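Local coordinates for muramidase (Trichobolus zukalii, PDB 6ZMV), which is a fungal lysozyme of glycoside hydrolase family 25 that cleaves the glycan strands of bacterial peptidoglycan, at residues L90-C104 with R129-C143. Numbering follows the deposited sequence. Where two conformers were deposited one is given.
Sequences LPGMLDMEYGSTSSC and RYPMIYTGYYWWVEC. With GOL (glycerol), chain E; GOL (glycerol), chain D; SO4 (sulfate ion), chain G.
With CG of Trp139 anti to the backbone N (chi1 -170°), the indole lies beneath Met96, whose chain folds back on itself (chi1 -56°, bent again at chi2 and chi3) and brings CE to 3.7 Å from Trp139 CH2 at the indole rim. Met96 CB stands over the six-membered ring of Trp139, 3.8 Å from its centroid, in a CH-pi contact. Cys143 SG covers the opposite indole face and is joined to Cys104 SG by a disulfide. The indole edge points into the face of Tyr98, a T-shaped pair with planes at 85° and CD1 of Trp139 above the ring centre. Trp139 NE1 donates to Ser103 O over 3.1 Å, from above the carbonyl plane, while Gly99 N reaches that oxygen from the other face. Without the indole, with an alanine here, Met96 CB and the Tyr98 face would probably lose the ring between them and Ser103 O its indole donor. Before the loop, strands 93-95 and 132-136 run parallel, Leu94 N donating to Met132 O and Leu94 O accepting from Tyr134 N at 2.8 Å. Asp95 OD1 lies 3.2 Å from Tyr134 CD1, and Glu97 OE1 3.4 Å from Tyr134 CE1. Tyr134 OH bonds to Gln179 and a glycerol. At the far end Pro91 CG sits 3.8 Å from Arg129 CZ, over the face of a guanidinium hydrogen-bonded to Leu203 O. Helix 109-127 links the strands into a beta-alpha-beta unit of the TIM-barrel-like GH25 fold, whose acidic residues at the C-terminal strand ends are consistent with the family's active-site cleft.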
loop_
_atom_site.group_PDB
_atom_site.type_symbol
_atom_site.label_atom_id
_atom_site.label_comp_id
_atom_site.label_asym_id
_atom_site.label_seq_id
_atom_site.Cartn_x
_atom_site.Cartn_y
_atom_site.Cartn_z
ATOM N N LEU A 90 -2.364 6.468 7.407
ATOM C CA LEU A 90 -2.419 6.456 5.956
ATOM C C LEU A 90 -3.670 5.746 5.482
ATOM O O LEU A 90 -4.098 4.776 6.123
ATOM C CB LEU A 90 -1.214 5.732 5.368
ATOM C CG LEU A 90 0.133 6.424 5.587
ATOM C CD1 LEU A 90 1.281 5.527 5.121
ATOM C CD2 LEU A 90 0.143 7.736 4.844
ATOM N N PRO A 91 -4.228 6.131 4.334
ATOM C CA PRO A 91 -5.257 5.286 3.752
ATOM C C PRO A 91 -4.653 3.914 3.499
ATOM O O PRO A 91 -3.500 3.781 3.109
ATOM C CB PRO A 91 -5.639 5.993 2.443
ATOM C CG PRO A 91 -4.464 6.926 2.137
ATOM C CD PRO A 91 -3.841 7.258 3.473
ATOM N N GLY A 92 -5.472 2.876 3.630
ATOM C CA GLY A 92 -5.001 1.526 3.402
ATOM C C GLY A 92 -4.480 1.351 1.980
ATOM O O GLY A 92 -4.962 2.008 1.054
ATOM N N MET A 93 -3.519 0.448 1.801
ATOM C CA MET A 93 -2.853 0.210 0.499
ATOM C C MET A 93 -3.230 -1.170 -0.058
ATOM O O MET A 93 -3.077 -2.193 0.641
ATOM C CB MET A 93 -1.332 0.375 0.659
ATOM C CG MET A 93 -0.611 0.208 -0.632
ATOM S SD MET A 93 1.184 0.474 -0.428
ATOM C CE MET A 93 1.717 -1.177 -0.048
ATOM N N LEU A 94 -3.719 -1.178 -1.287
ATOM C CA LEU A 94 -3.981 -2.386 -2.065
ATOM C C LEU A 94 -2.722 -2.815 -2.787
ATOM O O LEU A 94 -2.235 -2.067 -3.643
ATOM C CB LEU A 94 -5.093 -2.125 -3.067
ATOM C CG LEU A 94 -5.441 -3.270 -3.991
ATOM C CD1 LEU A 94 -5.875 -4.524 -3.275
ATOM C CD2 LEU A 94 -6.465 -2.880 -4.988
ATOM N N ASP A 95 -2.149 -3.943 -2.415
ATOM C CA ASP A 95 -0.848 -4.427 -2.927
ATOM C C ASP A 95 -1.055 -5.412 -4.077
ATOM O O ASP A 95 -1.417 -6.548 -3.841
ATOM C CB ASP A 95 -0.059 -5.085 -1.782
ATOM C CG ASP A 95 1.198 -5.800 -2.218
ATOM O OD1 ASP A 95 1.547 -5.685 -3.403
ATOM O OD2 ASP A 95 1.805 -6.504 -1.388
ATOM N N MET A 96 -0.823 -4.958 -5.303
ATOM C CA MET A 96 -0.941 -5.806 -6.499
ATOM C C MET A 96 0.448 -6.360 -6.831
ATOM O O MET A 96 1.428 -5.628 -7.008
ATOM C CB MET A 96 -1.492 -5.003 -7.675
ATOM C CG MET A 96 -2.813 -4.335 -7.410
ATOM S SD MET A 96 -4.105 -5.297 -6.658
ATOM C CE MET A 96 -4.401 -6.572 -7.876
ATOM N N GLU A 97 0.529 -7.665 -6.916
ATOM C CA GLU A 97 1.795 -8.416 -7.018
ATOM C C GLU A 97 1.660 -9.434 -8.145
ATOM O O GLU A 97 0.512 -9.894 -8.412
ATOM C CB GLU A 97 2.008 -9.247 -5.746
ATOM C CG GLU A 97 2.196 -8.466 -4.475
ATOM C CD GLU A 97 3.612 -8.005 -4.295
ATOM O OE1 GLU A 97 3.744 -6.906 -3.733
ATOM O OE2 GLU A 97 4.570 -8.695 -4.732
ATOM N N TYR A 98 2.772 -9.862 -8.692
ATOM C CA TYR A 98 2.745 -11.031 -9.575
ATOM C C TYR A 98 2.167 -12.227 -8.820
ATOM O O TYR A 98 2.475 -12.419 -7.635
ATOM C CB TYR A 98 4.135 -11.315 -10.059
ATOM C CG TYR A 98 4.653 -10.276 -11.013
ATOM C CD1 TYR A 98 4.341 -10.327 -12.348
ATOM C CD2 TYR A 98 5.416 -9.222 -10.575
ATOM C CE1 TYR A 98 4.752 -9.356 -13.237
ATOM C CE2 TYR A 98 5.846 -8.240 -11.445
ATOM C CZ TYR A 98 5.540 -8.316 -12.783
ATOM O OH TYR A 98 6.035 -7.368 -13.630
ATOM N N GLY A 99 1.348 -13.018 -9.510
ATOM C CA GLY A 99 0.677 -14.209 -8.949
ATOM C C GLY A 99 1.652 -15.344 -8.688
ATOM O O GLY A 99 2.800 -15.310 -9.218
ATOM N N SER A 100 1.180 -16.358 -7.948
ATOM C CA SER A 100 1.935 -17.586 -7.612
ATOM C C SER A 100 2.258 -18.368 -8.890
ATOM O O SER A 100 3.384 -18.874 -8.976
ATOM C CB SER A 100 1.191 -18.406 -6.648
ATOM O OG SER A 100 1.440 -17.958 -5.343
ATOM N N THR A 101 1.349 -18.382 -9.874
ATOM C CA THR A 101 1.437 -19.268 -11.074
ATOM C C THR A 101 1.431 -18.469 -12.366
ATOM O O THR A 101 1.712 -19.047 -13.412
ATOM C CB THR A 101 0.285 -20.280 -11.105
ATOM O OG1 THR A 101 -1.037 -19.713 -11.091
ATOM C CG2 THR A 101 0.408 -21.245 -9.934
ATOM N N SER A 102 1.044 -17.202 -12.342
ATOM C CA SER A 102 0.973 -16.356 -13.534
ATOM C C SER A 102 0.864 -14.914 -13.083
ATOM O O SER A 102 0.238 -14.565 -12.038
ATOM C CB SER A 102 -0.129 -16.700 -14.498
ATOM O OG SER A 102 -1.377 -16.300 -14.018
ATOM N N SER A 103 1.330 -14.059 -13.950
ATOM C CA SER A 103 1.553 -12.657 -13.556
ATOM C C SER A 103 0.236 -12.042 -13.070
ATOM O O SER A 103 0.216 -11.338 -12.052
ATOM C CB SER A 103 2.129 -11.862 -14.674
ATOM O OG SER A 103 3.402 -12.372 -15.024
ATOM N N CYS A 104 -0.826 -12.259 -13.845
ATOM C CA CYS A 104 -2.094 -11.554 -13.615
ATOM C C CYS A 104 -3.141 -12.448 -12.931
ATOM O O CYS A 104 -4.334 -12.142 -13.012
ATOM C CB CYS A 104 -2.543 -10.995 -14.949
ATOM S SG CYS A 104 -1.291 -9.926 -15.739
ATOM N N ARG A 129 -12.598 6.987 2.310
ATOM C CA ARG A 129 -11.638 7.446 1.326
ATOM C C ARG A 129 -11.121 6.302 0.491
ATOM O O ARG A 129 -11.230 5.128 0.839
ATOM C CB ARG A 129 -10.533 8.272 1.942
ATOM C CG ARG A 129 -9.600 7.432 2.774
ATOM C CD ARG A 129 -8.580 8.332 3.474
ATOM N NE ARG A 129 -7.703 9.067 2.549
ATOM C CZ ARG A 129 -6.717 9.840 2.910
ATOM N NH1 ARG A 129 -5.938 10.390 1.999
ATOM N NH2 ARG A 129 -6.474 10.013 4.193
ATOM N N TYR A 130 -10.611 6.669 -0.652
ATOM C CA TYR A 130 -9.993 5.698 -1.555
ATOM C C TYR A 130 -8.696 5.153 -0.969
ATOM O O TYR A 130 -7.933 5.887 -0.327
ATOM C CB TYR A 130 -9.764 6.336 -2.918
ATOM C CG TYR A 130 -11.050 6.536 -3.693
ATOM C CD1 TYR A 130 -11.707 5.440 -4.230
ATOM C CD2 TYR A 130 -11.551 7.793 -3.947
ATOM C CE1 TYR A 130 -12.869 5.569 -4.947
ATOM C CE2 TYR A 130 -12.711 7.937 -4.695
ATOM C CZ TYR A 130 -13.381 6.827 -5.189
ATOM O OH TYR A 130 -14.529 6.898 -5.962
ATOM N N PRO A 131 -8.379 3.886 -1.247
ATOM C CA PRO A 131 -7.110 3.321 -0.857
ATOM C C PRO A 131 -6.022 3.800 -1.800
ATOM O O PRO A 131 -6.261 4.233 -2.922
ATOM C CB PRO A 131 -7.325 1.828 -1.000
ATOM C CG PRO A 131 -8.278 1.744 -2.191
ATOM C CD PRO A 131 -9.175 2.956 -2.079
ATOM N N MET A 132 -4.796 3.603 -1.353
ATOM C CA MET A 132 -3.627 3.675 -2.255
ATOM C C MET A 132 -3.534 2.356 -3.032
ATOM O O MET A 132 -3.966 1.302 -2.518
ATOM C CB MET A 132 -2.342 3.902 -1.456
ATOM C CG MET A 132 -2.467 5.037 -0.450
ATOM S SD MET A 132 -0.950 5.705 0.184
ATOM C CE MET A 132 -0.418 4.307 1.166
ATOM N N ILE A 133 -2.945 2.409 -4.213
ATOM C CA ILE A 133 -2.674 1.211 -5.049
ATOM C C ILE A 133 -1.179 1.080 -5.195
ATOM O O ILE A 133 -0.548 2.030 -5.733
ATOM C CB ILE A 133 -3.383 1.259 -6.388
ATOM C CG1 ILE A 133 -4.898 1.228 -6.173
ATOM C CG2 ILE A 133 -2.917 0.122 -7.267
ATOM C CD1 ILE A 133 -5.686 1.483 -7.472
ATOM N N TYR A 134 -0.629 -0.064 -4.823
ATOM C CA TYR A 134 0.778 -0.422 -5.031
ATOM C C TYR A 134 0.884 -1.277 -6.259
ATOM O O TYR A 134 0.142 -2.268 -6.420
ATOM C CB TYR A 134 1.311 -1.183 -3.808
ATOM C CG TYR A 134 2.664 -1.810 -3.996
ATOM C CD1 TYR A 134 2.794 -3.046 -4.604
ATOM C CD2 TYR A 134 3.805 -1.211 -3.509
ATOM C CE1 TYR A 134 4.036 -3.640 -4.734
ATOM C CE2 TYR A 134 5.049 -1.795 -3.661
ATOM C CZ TYR A 134 5.176 -3.015 -4.274
ATOM O OH TYR A 134 6.400 -3.617 -4.380
ATOM N N THR A 135 1.834 -0.943 -7.104
ATOM C CA THR A 135 2.128 -1.739 -8.304
ATOM C C THR A 135 3.523 -1.430 -8.783
ATOM O O THR A 135 4.043 -0.315 -8.584
ATOM C CB THR A 135 1.085 -1.460 -9.423
ATOM O OG1 THR A 135 1.254 -2.333 -10.541
ATOM C CG2 THR A 135 1.041 -0.018 -9.879
ATOM N N GLY A 136 4.075 -2.338 -9.572
ATOM C CA GLY A 136 5.177 -2.010 -10.480
ATOM C C GLY A 136 4.637 -1.566 -11.819
ATOM O O GLY A 136 3.484 -1.817 -12.142
ATOM N N TYR A 137 5.484 -0.968 -12.631
ATOM C CA TYR A 137 5.074 -0.382 -13.911
ATOM C C TYR A 137 4.615 -1.504 -14.860
ATOM O O TYR A 137 3.506 -1.442 -15.399
ATOM C CB TYR A 137 6.245 0.361 -14.539
ATOM C CG TYR A 137 5.931 0.907 -15.908
ATOM C CD1 TYR A 137 5.300 2.130 -16.007
ATOM C CD2 TYR A 137 6.266 0.241 -17.067
ATOM C CE1 TYR A 137 4.967 2.659 -17.228
ATOM C CE2 TYR A 137 5.975 0.791 -18.279
ATOM C CZ TYR A 137 5.291 1.983 -18.371
ATOM O OH TYR A 137 5.009 2.539 -19.584
ATOM N N TYR A 138 5.442 -2.520 -15.061
ATOM C CA TYR A 138 5.082 -3.547 -16.051
ATOM C C TYR A 138 3.893 -4.386 -15.581
ATOM O O TYR A 138 3.113 -4.794 -16.445
ATOM C CB TYR A 138 6.263 -4.423 -16.447
ATOM C CG TYR A 138 7.305 -3.624 -17.164
ATOM C CD1 TYR A 138 7.039 -3.134 -18.432
ATOM C CD2 TYR A 138 8.502 -3.299 -16.586
ATOM C CE1 TYR A 138 7.948 -2.362 -19.128
ATOM C CE2 TYR A 138 9.409 -2.504 -17.254
ATOM C CZ TYR A 138 9.130 -2.017 -18.517
ATOM O OH TYR A 138 10.099 -1.222 -19.106
ATOM N N TRP A 139 3.727 -4.593 -14.283
ATOM C CA TRP A 139 2.565 -5.308 -13.762
ATOM C C TRP A 139 1.314 -4.547 -14.180
ATOM O O TRP A 139 0.350 -5.077 -14.696
ATOM C CB TRP A 139 2.622 -5.516 -12.229
ATOM C CG TRP A 139 1.558 -6.448 -11.770
ATOM C CD1 TRP A 139 1.703 -7.793 -11.609
ATOM C CD2 TRP A 139 0.173 -6.153 -11.524
ATOM N NE1 TRP A 139 0.519 -8.351 -11.235
ATOM C CE2 TRP A 139 -0.448 -7.386 -11.220
ATOM C CE3 TRP A 139 -0.621 -5.012 -11.551
ATOM C CZ2 TRP A 139 -1.815 -7.490 -10.978
ATOM C CZ3 TRP A 139 -1.965 -5.113 -11.278
ATOM C CH2 TRP A 139 -2.568 -6.345 -11.047
ATOM N N TRP A 140 1.307 -3.243 -13.931
ATOM C CA TRP A 140 0.072 -2.451 -14.230
ATOM C C TRP A 140 -0.191 -2.470 -15.740
ATOM O O TRP A 140 -1.342 -2.593 -16.165
ATOM C CB TRP A 140 0.267 -1.014 -13.716
ATOM C CG TRP A 140 -1.004 -0.245 -13.695
ATOM C CD1 TRP A 140 -1.512 0.604 -14.619
ATOM C CD2 TRP A 140 -2.066 -0.455 -12.734
ATOM N NE1 TRP A 140 -2.783 0.985 -14.264
ATOM C CE2 TRP A 140 -3.141 0.340 -13.134
ATOM C CE3 TRP A 140 -2.185 -1.206 -11.565
ATOM C CZ2 TRP A 140 -4.324 0.388 -12.414
ATOM C CZ3 TRP A 140 -3.349 -1.150 -10.840
ATOM C CH2 TRP A 140 -4.398 -0.387 -11.289
ATOM N N VAL A 141 0.866 -2.299 -16.536
ATOM C CA VAL A 141 0.675 -2.245 -17.986
ATOM C C VAL A 141 0.055 -3.574 -18.455
ATOM O O VAL A 141 -0.999 -3.577 -19.136
ATOM C CB VAL A 141 1.964 -1.931 -18.711
ATOM C CG1 VAL A 141 1.826 -2.162 -20.209
ATOM C CG2 VAL A 141 2.484 -0.543 -18.403
ATOM N N GLU A 142 0.673 -4.698 -18.137
ATOM C CA GLU A 142 0.172 -5.988 -18.690
ATOM C C GLU A 142 -1.149 -6.393 -18.038
ATOM O O GLU A 142 -2.030 -6.856 -18.715
ATOM C CB GLU A 142 1.184 -7.083 -18.410
ATOM C CG GLU A 142 0.724 -8.468 -18.817
ATOM C CD GLU A 142 1.715 -9.580 -18.671
ATOM O OE1 GLU A 142 1.398 -10.662 -19.179
ATOM O OE2 GLU A 142 2.663 -9.454 -17.872
ATOM N N CYS A 143 -1.289 -6.220 -16.739
ATOM C CA CYS A 143 -2.381 -6.882 -16.014
ATOM C C CYS A 143 -3.662 -6.041 -16.044
ATOM O O CYS A 143 -4.758 -6.578 -15.863
ATOM C CB CYS A 143 -1.997 -7.217 -14.573
ATOM S SG CYS A 143 -0.703 -8.469 -14.484
HETATM C C1 GOL E . 4.406 -5.940 -9.219
HETATM O O1 GOL E . 3.261 -5.114 -8.967
HETATM C C2 GOL E . 5.387 -6.055 -8.058
HETATM O O2 GOL E . 6.313 -7.096 -8.342
HETATM C C3 GOL E . 6.198 -4.829 -7.740
HETATM O O3 GOL E . 7.000 -5.081 -6.578
HETATM C C1 GOL D . 4.577 -3.850 0.238
HETATM O O1 GOL D . 4.947 -2.563 -0.207
HETATM C C2 GOL D . 4.917 -4.828 -0.845
HETATM O O2 GOL D . 6.300 -4.712 -1.181
HETATM C C3 GOL D . 4.616 -6.244 -0.460
HETATM O O3 GOL D . 5.436 -7.096 -1.230
HETATM S S SO4 G . -10.567 10.666 -0.880
HETATM O O1 SO4 G . -11.412 9.549 -1.232
HETATM O O2 SO4 G . -9.294 10.068 -0.629
HETATM O O3 SO4 G . -10.489 11.533 -2.035
HETATM O O4 SO4 G . -11.020 11.372 0.298
HETATM O O HOH W 1 6.037 -4.584 -12.387
HETATM O O HOH W 2 3.817 -7.754 -15.928
HETATM O O HOH W 3 4.278 -11.258 -17.230
#